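PDB 5FGO: CG1507-PB, isoform B from Drosophila melanogaster, which probably binds purine-rich single-stranded DNA and RNA; this chain is its third Pur-alpha repeat, a dimer in the crystal. Local coordinates for residues F27-G32 with V38-S43. Sequence-based numbering, arbitrary orientation.
Sequences FYFDIG and VYMRIS
Phe29 pairs with Ile42, and Ile31 with Met40, on one face of the beta hairpin formed by strands 25-34 and 37-46. These are the two central strands of the antiparallel four-stranded sheet of this PUR repeat. Their segments run antiparallel. Tyr28 with Ser43, Asp30 with Arg41 and Gly32 with Tyr39 are the hydrogen-bonded pairs, each with two backbone bonds.

The face with Phe29, Ile31, Met40 and Ile42 is the closely packed one. Ile42 CG2 sits over one face of the Phe29 ring, toward the rim, 4.0 Å from Phe29 CE2. Met40 is a selenomethionine, and its SE lies at the edge of the same ring, 4.1 Å from Phe29 CD2, in a Met-aromatic contact. The Met40 side chain lies beside Phe29 and points the same way. Ile31 CD1 meets Met40 CG at 4.0 Å. The second subunit covers this face: its Phe63 ring meets Phe29, and its Tyr70 packs on Phe29, Ile31 and Met40.

The other face is more open. Here the Tyr39 ring lies over Gly32, whose CA is 4.0 Å from the ring centroid in a CH-pi contact. Tyr39 CG stands between the backbone N and the carbonyl carbon (chi1 61°), which brings the ring over Gly32. Replacing Tyr39 by alanine removes the ring, and Gly32 CA would probably lose its CH-pi partner. Arg41 is exposed and forms a salt bridge with Asp30. Its chain is extended from the backbone, then bends at chi3 to bring the guanidinium to the carboxylate. The two planes stand 77° apart. Arg41 NH2 lies 2.9 Å from Asp30 OD2 and donates to Asp30 OD1 at 3.1 Å, from above the carboxylate plane.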
loop_
_atom_site.group_PDB
_atom_site.type_symbol
_atom_site.label_atom_id
_atom_site.label_comp_id
_atom_site.label_asym_id
_atom_site.label_seq_id
_atom_site.Cartn_x
_atom_site.Cartn_y
_atom_site.Cartn_z
ATOM N N PHE B 27 6.608 -0.668 -8.536
ATOM C CA PHE B 27 5.971 0.096 -7.466
ATOM C C PHE B 27 6.839 1.232 -6.919
ATOM O O PHE B 27 8.030 1.066 -6.661
ATOM C CB PHE B 27 5.580 -0.842 -6.338
ATOM C CG PHE B 27 4.353 -1.678 -6.620
ATOM C CD1 PHE B 27 3.081 -1.161 -6.394
ATOM C CD2 PHE B 27 4.457 -2.977 -7.079
ATOM C CE1 PHE B 27 1.955 -1.919 -6.605
ATOM C CE2 PHE B 27 3.305 -3.744 -7.304
ATOM C CZ PHE B 27 2.065 -3.213 -7.061
ATOM N N TYR B 28 6.244 2.405 -6.764
ATOM C CA TYR B 28 6.963 3.524 -6.176
ATOM C C TYR B 28 6.329 4.017 -4.912
ATOM O O TYR B 28 5.118 4.027 -4.803
ATOM C CB TYR B 28 7.080 4.658 -7.180
ATOM C CG TYR B 28 7.894 4.250 -8.381
ATOM C CD1 TYR B 28 9.282 4.290 -8.336
ATOM C CD2 TYR B 28 7.290 3.781 -9.535
ATOM C CE1 TYR B 28 10.035 3.893 -9.403
ATOM C CE2 TYR B 28 8.031 3.393 -10.612
ATOM C CZ TYR B 28 9.403 3.451 -10.546
ATOM O OH TYR B 28 10.168 3.061 -11.614
ATOM N N PHE B 29 7.162 4.428 -3.963
ATOM C CA PHE B 29 6.721 4.971 -2.684
ATOM C C PHE B 29 7.299 6.351 -2.514
ATOM O O PHE B 29 8.518 6.504 -2.510
ATOM C CB PHE B 29 7.198 4.094 -1.531
ATOM C CG PHE B 29 6.827 2.633 -1.661
ATOM C CD1 PHE B 29 7.446 1.822 -2.619
ATOM C CD2 PHE B 29 5.917 2.056 -0.781
ATOM C CE1 PHE B 29 7.123 0.495 -2.731
ATOM C CE2 PHE B 29 5.597 0.720 -0.867
ATOM C CZ PHE B 29 6.192 -0.065 -1.847
ATOM N N ASP B 30 6.461 7.370 -2.476
ATOM C CA ASP B 30 6.956 8.698 -2.160
ATOM C C ASP B 30 6.148 9.411 -1.081
ATOM O O ASP B 30 4.970 9.156 -0.899
ATOM C CB ASP B 30 7.087 9.550 -3.422
ATOM C CG ASP B 30 5.906 9.462 -4.302
ATOM O OD1 ASP B 30 5.826 8.452 -5.039
ATOM O OD2 ASP B 30 5.074 10.395 -4.281
ATOM N N ILE B 31 6.812 10.282 -0.338
ATOM C CA ILE B 31 6.184 11.014 0.732
ATOM C C ILE B 31 5.901 12.475 0.355
ATOM O O ILE B 31 6.665 13.100 -0.361
ATOM C CB ILE B 31 7.067 10.962 1.997
ATOM C CG1 ILE B 31 7.495 9.523 2.274
ATOM C CG2 ILE B 31 6.392 11.615 3.195
ATOM C CD1 ILE B 31 6.372 8.601 2.522
ATOM N N GLY B 32 4.733 12.981 0.733
ATOM C CA GLY B 32 4.417 14.383 0.516
ATOM C C GLY B 32 3.631 14.953 1.683
ATOM O O GLY B 32 3.236 14.213 2.598
ATOM N N VAL B 38 0.828 14.826 6.227
ATOM C CA VAL B 38 1.786 13.953 5.564
ATOM C C VAL B 38 1.128 12.672 5.028
ATOM O O VAL B 38 0.339 12.024 5.713
ATOM C CB VAL B 38 2.911 13.580 6.562
ATOM C CG1 VAL B 38 3.843 12.533 5.993
ATOM C CG2 VAL B 38 3.674 14.816 6.965
ATOM N N TYR B 39 1.503 12.270 3.821
ATOM C CA TYR B 39 0.916 11.082 3.229
ATOM C C TYR B 39 1.951 10.249 2.460
ATOM O O TYR B 39 3.034 10.741 2.104
ATOM C CB TYR B 39 -0.236 11.479 2.302
ATOM C CG TYR B 39 0.189 12.368 1.143
ATOM C CD1 TYR B 39 0.737 11.831 -0.016
ATOM C CD2 TYR B 39 0.080 13.751 1.232
ATOM C CE1 TYR B 39 1.136 12.655 -1.066
ATOM C CE2 TYR B 39 0.477 14.575 0.201
ATOM C CZ TYR B 39 0.996 14.028 -0.948
ATOM O OH TYR B 39 1.383 14.866 -1.968
HETATM N N MSE B 40 1.591 8.988 2.212
HETATM C CA MSE B 40 2.374 8.082 1.388
HETATM C C MSE B 40 1.608 7.731 0.104
HETATM O O MSE B 40 0.502 7.200 0.154
HETATM C CB MSE B 40 2.714 6.798 2.152
HETATM C CG MSE B 40 3.693 5.902 1.413
HETATM SE SE MSE B 40 3.793 4.093 2.081
HETATM C CE MSE B 40 4.284 4.575 3.879
ATOM N N ARG B 41 2.198 8.038 -1.045
ATOM C CA ARG B 41 1.631 7.639 -2.312
ATOM C C ARG B 41 2.296 6.355 -2.763
ATOM O O ARG B 41 3.514 6.287 -2.849
ATOM C CB ARG B 41 1.814 8.730 -3.360
ATOM C CG ARG B 41 1.170 8.417 -4.708
ATOM C CD ARG B 41 1.396 9.553 -5.687
ATOM N NE ARG B 41 2.811 9.611 -6.073
ATOM C CZ ARG B 41 3.367 10.551 -6.841
ATOM N NH1 ARG B 41 2.626 11.531 -7.357
ATOM N NH2 ARG B 41 4.675 10.504 -7.106
ATOM N N ILE B 42 1.508 5.326 -3.030
ATOM C CA ILE B 42 2.072 4.108 -3.572
ATOM C C ILE B 42 1.594 3.980 -5.019
ATOM O O ILE B 42 0.411 3.812 -5.286
ATOM C CB ILE B 42 1.683 2.883 -2.747
ATOM C CG1 ILE B 42 1.902 3.166 -1.270
ATOM C CG2 ILE B 42 2.455 1.643 -3.209
ATOM C CD1 ILE B 42 1.523 2.026 -0.375
ATOM N N SER B 43 2.517 4.067 -5.965
ATOM C CA SER B 43 2.129 4.010 -7.362
ATOM C C SER B 43 2.379 2.665 -7.996
ATOM O O SER B 43 3.380 2.020 -7.723
ATOM C CB SER B 43 2.864 5.087 -8.137
ATOM O OG SER B 43 2.699 6.336 -7.493
#